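Local coordinates for protein oxalate biosynthetic component 1 (Burkholderia thailandensis, PDB 5IKY) that takes part in quorum sensing-dependent oxalate production as a bifunctional enzyme, probably joining serine hydrolase activity of an alpha/beta-hydrolase domain with lyase activity, at residues F535-A547 and L709-L722. Residues are numbered along the deposited sequence; the frame is centred on the assembly and turned at random.
Sequences FRQAEAALAHYPA and LRQSPRYSATMALL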
loop_
_atom_site.group_PDB
_atom_site.type_symbol
_atom_site.label_atom_id
_atom_site.label_comp_id
_atom_site.label_asym_id
_atom_site.label_seq_id
_atom_site.Cartn_x
_atom_site.Cartn_y
_atom_site.Cartn_z
ATOM N N PHE A 535 11.459 3.563 17.819
ATOM C CA PHE A 535 12.113 2.263 17.699
ATOM C C PHE A 535 13.620 2.418 17.490
ATOM O O PHE A 535 14.415 1.684 18.081
ATOM C CB PHE A 535 11.509 1.451 16.551
ATOM C CG PHE A 535 12.041 0.046 16.462
ATOM C CD1 PHE A 535 11.495 -0.967 17.237
ATOM C CD2 PHE A 535 13.093 -0.260 15.613
ATOM C CE1 PHE A 535 11.989 -2.259 17.164
ATOM C CE2 PHE A 535 13.590 -1.550 15.537
ATOM C CZ PHE A 535 13.037 -2.549 16.312
ATOM N N ARG A 536 14.009 3.369 16.646
ATOM C CA ARG A 536 15.425 3.640 16.404
ATOM C C ARG A 536 16.099 4.201 17.652
ATOM O O ARG A 536 17.308 4.058 17.831
ATOM C CB ARG A 536 15.594 4.609 15.234
ATOM C CG ARG A 536 15.356 3.975 13.876
ATOM C CD ARG A 536 15.239 5.030 12.801
ATOM N NE ARG A 536 15.152 4.447 11.469
ATOM C CZ ARG A 536 14.788 5.125 10.389
ATOM N NH1 ARG A 536 14.473 6.408 10.494
ATOM N NH2 ARG A 536 14.733 4.522 9.210
ATOM N N GLN A 537 15.307 4.836 18.508
ATOM C CA GLN A 537 15.801 5.340 19.781
ATOM C C GLN A 537 16.118 4.176 20.725
ATOM O O GLN A 537 17.064 4.242 21.514
ATOM C CB GLN A 537 14.778 6.292 20.406
ATOM C CG GLN A 537 15.283 7.049 21.616
ATOM C CD GLN A 537 14.224 7.944 22.224
ATOM O OE1 GLN A 537 13.347 8.453 21.524
ATOM N NE2 GLN A 537 14.296 8.138 23.535
ATOM N N ALA A 538 15.326 3.109 20.632
ATOM C CA ALA A 538 15.567 1.900 21.421
ATOM C C ALA A 538 16.746 1.141 20.861
ATOM O O ALA A 538 17.579 0.622 21.605
ATOM C CB ALA A 538 14.331 1.014 21.449
ATOM N N GLU A 539 16.804 1.082 19.537
ATOM C CA GLU A 539 17.905 0.443 18.841
ATOM C C GLU A 539 19.223 1.097 19.239
ATOM O O GLU A 539 20.227 0.416 19.458
ATOM C CB GLU A 539 17.679 0.528 17.335
ATOM C CG GLU A 539 18.684 -0.213 16.493
ATOM C CD GLU A 539 18.257 -0.278 15.043
ATOM O OE1 GLU A 539 19.069 0.084 14.167
ATOM O OE2 GLU A 539 17.109 -0.696 14.777
ATOM N N ALA A 540 19.201 2.421 19.360
ATOM C CA ALA A 540 20.381 3.181 19.758
ATOM C C ALA A 540 20.744 2.937 21.221
ATOM O O ALA A 540 21.917 2.803 21.562
ATOM C CB ALA A 540 20.161 4.666 19.512
ATOM N N ALA A 541 19.736 2.879 22.083
ATOM C CA ALA A 541 19.966 2.713 23.516
ATOM C C ALA A 541 20.512 1.329 23.866
ATOM O O ALA A 541 21.153 1.153 24.902
ATOM C CB ALA A 541 18.681 2.979 24.287
ATOM N N LEU A 542 20.258 0.351 23.004
ATOM C CA LEU A 542 20.701 -1.019 23.245
ATOM C C LEU A 542 21.870 -1.403 22.342
ATOM O O LEU A 542 22.255 -2.569 22.278
ATOM C CB LEU A 542 19.541 -1.996 23.032
ATOM C CG LEU A 542 18.253 -1.743 23.818
ATOM C CD1 LEU A 542 17.170 -2.721 23.399
ATOM C CD2 LEU A 542 18.512 -1.840 25.316
ATOM N N ALA A 543 22.434 -0.411 21.658
ATOM C CA ALA A 543 23.421 -0.647 20.605
ATOM C C ALA A 543 24.680 -1.364 21.079
ATOM O O ALA A 543 25.302 -2.099 20.315
ATOM C CB ALA A 543 23.802 0.673 19.953
ATOM N N HIS A 544 25.056 -1.151 22.334
ATOM C CA HIS A 544 26.315 -1.686 22.840
ATOM C C HIS A 544 26.138 -2.987 23.605
ATOM O O HIS A 544 27.107 -3.554 24.112
ATOM C CB HIS A 544 27.004 -0.650 23.723
ATOM C CG HIS A 544 27.496 0.543 22.965
ATOM N ND1 HIS A 544 27.289 1.836 23.395
ATOM C CD2 HIS A 544 28.177 0.636 21.799
ATOM C CE1 HIS A 544 27.824 2.675 22.525
ATOM N NE2 HIS A 544 28.372 1.972 21.550
ATOM N N TYR A 545 24.901 -3.465 23.679
ATOM C CA TYR A 545 24.626 -4.730 24.347
ATOM C C TYR A 545 24.602 -5.877 23.345
ATOM O O TYR A 545 24.048 -5.743 22.255
ATOM C CB TYR A 545 23.300 -4.659 25.110
ATOM C CG TYR A 545 23.308 -3.653 26.236
ATOM C CD1 TYR A 545 24.068 -3.872 27.378
ATOM C CD2 TYR A 545 22.562 -2.485 26.157
ATOM C CE1 TYR A 545 24.085 -2.956 28.411
ATOM C CE2 TYR A 545 22.571 -1.563 27.188
ATOM C CZ TYR A 545 23.337 -1.803 28.310
ATOM O OH TYR A 545 23.350 -0.890 29.336
ATOM N N PRO A 546 25.212 -7.012 23.714
ATOM C CA PRO A 546 25.199 -8.220 22.888
ATOM C C PRO A 546 23.830 -8.891 22.897
ATOM O O PRO A 546 23.105 -8.783 23.885
ATOM C CB PRO A 546 26.247 -9.109 23.556
ATOM C CG PRO A 546 26.211 -8.696 24.986
ATOM C CD PRO A 546 25.964 -7.210 24.966
ATOM N N ALA A 547 23.490 -9.581 21.814
ATOM C CA ALA A 547 22.201 -10.258 21.714
ATOM C C ALA A 547 22.210 -11.596 22.448
ATOM O O ALA A 547 21.231 -12.342 22.410
ATOM C CB ALA A 547 21.825 -10.457 20.255
ATOM N N LEU A 709 12.481 -0.759 8.809
ATOM C CA LEU A 709 13.194 -1.063 10.050
ATOM C C LEU A 709 13.959 -2.388 9.989
ATOM O O LEU A 709 14.994 -2.537 10.637
ATOM C CB LEU A 709 12.218 -1.084 11.227
ATOM C CG LEU A 709 11.488 0.230 11.513
ATOM C CD1 LEU A 709 10.508 0.061 12.664
ATOM C CD2 LEU A 709 12.481 1.351 11.809
ATOM N N ARG A 710 13.455 -3.335 9.200
ATOM C CA ARG A 710 14.068 -4.660 9.083
ATOM C C ARG A 710 15.495 -4.618 8.538
ATOM O O ARG A 710 16.294 -5.514 8.812
ATOM C CB ARG A 710 13.225 -5.568 8.180
ATOM C CG ARG A 710 11.735 -5.552 8.455
ATOM C CD ARG A 710 11.023 -6.656 7.675
ATOM N NE ARG A 710 11.447 -6.703 6.281
ATOM C CZ ARG A 710 11.766 -7.817 5.630
ATOM N NH1 ARG A 710 11.704 -8.993 6.243
ATOM N NH2 ARG A 710 12.143 -7.753 4.361
ATOM N N GLN A 711 15.807 -3.583 7.764
ATOM C CA GLN A 711 17.081 -3.513 7.054
ATOM C C GLN A 711 18.197 -2.904 7.897
ATOM O O GLN A 711 19.358 -2.892 7.487
ATOM C CB GLN A 711 16.913 -2.718 5.761
ATOM C CG GLN A 711 15.846 -3.289 4.846
ATOM C CD GLN A 711 16.036 -4.771 4.595
ATOM O OE1 GLN A 711 17.139 -5.221 4.282
ATOM N NE2 GLN A 711 14.962 -5.540 4.736
ATOM N N SER A 712 17.838 -2.397 9.071
ATOM C CA SER A 712 18.816 -1.872 10.016
ATOM C C SER A 712 19.826 -2.937 10.439
ATOM O O SER A 712 19.463 -4.097 10.637
ATOM C CB SER A 712 18.113 -1.313 11.251
ATOM O OG SER A 712 19.046 -1.066 12.285
ATOM N N PRO A 713 21.101 -2.541 10.580
ATOM C CA PRO A 713 22.173 -3.441 11.024
ATOM C C PRO A 713 21.899 -4.044 12.398
ATOM O O PRO A 713 22.188 -5.220 12.623
ATOM C CB PRO A 713 23.405 -2.526 11.076
ATOM C CG PRO A 713 23.087 -1.404 10.146
ATOM C CD PRO A 713 21.607 -1.191 10.268
ATOM N N ARG A 714 21.338 -3.244 13.299
ATOM C CA ARG A 714 21.089 -3.679 14.672
ATOM C C ARG A 714 19.668 -4.181 14.902
ATOM O O ARG A 714 19.251 -4.349 16.048
ATOM C CB ARG A 714 21.376 -2.532 15.647
ATOM C CG ARG A 714 22.849 -2.283 15.905
ATOM C CD ARG A 714 23.438 -3.379 16.771
ATOM N NE ARG A 714 22.822 -3.420 18.093
ATOM C CZ ARG A 714 23.170 -4.279 19.044
ATOM N NH1 ARG A 714 24.128 -5.164 18.817
ATOM N NH2 ARG A 714 22.561 -4.255 20.222
ATOM N N TYR A 715 18.928 -4.424 13.823
ATOM C CA TYR A 715 17.511 -4.760 13.943
ATOM C C TYR A 715 17.262 -6.048 14.724
ATOM O O TYR A 715 16.504 -6.052 15.695
ATOM C CB TYR A 715 16.860 -4.875 12.565
ATOM C CG TYR A 715 15.414 -5.309 12.642
ATOM C CD1 TYR A 715 14.424 -4.418 13.038
ATOM C CD2 TYR A 715 15.040 -6.614 12.340
ATOM C CE1 TYR A 715 13.099 -4.811 13.120
ATOM C CE2 TYR A 715 13.718 -7.017 12.421
ATOM C CZ TYR A 715 12.752 -6.110 12.810
ATOM O OH TYR A 715 11.435 -6.504 12.893
ATOM N N SER A 716 17.886 -7.139 14.293
ATOM C CA SER A 716 17.662 -8.437 14.926
ATOM C C SER A 716 18.145 -8.457 16.371
ATOM O O SER A 716 17.470 -8.993 17.248
ATOM C CB SER A 716 18.352 -9.548 14.132
ATOM O OG SER A 716 17.723 -9.737 12.876
ATOM N N ALA A 717 19.314 -7.870 16.612
ATOM C CA ALA A 717 19.866 -7.788 17.961
ATOM C C ALA A 717 18.937 -7.004 18.882
ATOM O O ALA A 717 18.713 -7.393 20.029
ATOM C CB ALA A 717 21.247 -7.153 17.937
ATOM N N THR A 718 18.396 -5.902 18.371
ATOM C CA THR A 718 17.465 -5.082 19.135
ATOM C C THR A 718 16.216 -5.876 19.499
ATOM O O THR A 718 15.751 -5.833 20.638
ATOM C CB THR A 718 17.051 -3.818 18.358
ATOM O OG1 THR A 718 18.219 -3.136 17.890
ATOM C CG2 THR A 718 16.247 -2.886 19.249
ATOM N N MET A 719 15.680 -6.609 18.527
ATOM C CA MET A 719 14.483 -7.411 18.749
ATOM C C MET A 719 14.772 -8.551 19.721
ATOM O O MET A 719 13.938 -8.887 20.563
ATOM C CB MET A 719 13.948 -7.959 17.422
ATOM C CG MET A 719 13.433 -6.885 16.471
ATOM S SD MET A 719 11.907 -6.102 17.035
ATOM C CE MET A 719 10.686 -7.303 16.508
ATOM N N ALA A 720 15.962 -9.131 19.612
ATOM C CA ALA A 720 16.377 -10.205 20.509
ATOM C C ALA A 720 16.439 -9.715 21.953
ATOM O O ALA A 720 16.037 -10.421 22.877
ATOM C CB ALA A 720 17.724 -10.764 20.081
ATOM N N LEU A 721 16.942 -8.499 22.133
ATOM C CA LEU A 721 17.069 -7.901 23.456
ATOM C C LEU A 721 15.709 -7.528 24.034
ATOM O O LEU A 721 15.455 -7.726 25.223
ATOM C CB LEU A 721 17.971 -6.666 23.400
ATOM C CG LEU A 721 19.454 -6.953 23.167
ATOM C CD1 LEU A 721 20.225 -5.668 22.927
ATOM C CD2 LEU A 721 20.020 -7.706 24.354
ATOM N N LEU A 722 14.841 -6.984 23.188
ATOM C CA LEU A 722 13.502 -6.589 23.611
ATOM C C LEU A 722 12.688 -7.789 24.082
ATOM O O LEU A 722 12.032 -7.734 25.121
ATOM C CB LEU A 722 12.769 -5.874 22.475
ATOM C CG LEU A 722 13.275 -4.473 22.140
ATOM C CD1 LEU A 722 12.516 -3.893 20.955
ATOM C CD2 LEU A 722 13.158 -3.574 23.355
#
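Leu709, in a short 3-10 segment, rests on Phe535, its CD1 lying 3.9 Å from CD2 of Phe535, while its own CD2 methyl lies near NE of Arg536, whose guanidinium is drawn off to a salt bridge with Asp523. Arg714, at the N-cap position of helix 715-734, bends at its second and third side-chain torsions, which brings its guanidinium to the turn that follows helix 530-541. There NH2 donates to the carbonyl O of Tyr545 (2.9 Å, N-H...O 156°), in the carbonyl plane, and the carbonyl O of Leu542 lies 2.7 Å from the same NH2. The carbonyl O of Ala543 sits over one face of the guanidinium and the CB of Ala717 over the opposite one. Next along, the Tyr715 ring meets Phe535 rim to rim, with planes 43° apart. Ala717 packs on Ala547. Thr718 lies across Glu539, its CG2 3.7 Å from CA of Glu539. Met719 sets SD at the edge of the Phe535 ring, a Met-aromatic contact 4.9 Å from the centroid; with Tyr715, Thr718 and Leu722 it forms the hole that receives this ring as a knob. Ala720 also packs on Ala547. Leu721 and Leu542 lie alongside one another, pointing opposite ways, with Leu721 CD1 3.7 Å from Leu542 CB, and Leu722 reaches both Leu542 and Phe535. The axes of segments 535-541 and 715-722 run at 85°; helix 530-541 is thereby joined to helix 715-734 of the cap-domain region, which also packs on helix 849-860. An apolar core is thus flanked by an arginine near three backbone carbonyls, bonded to that of Tyr545, whose charge probably helps fix the turn against the second helix.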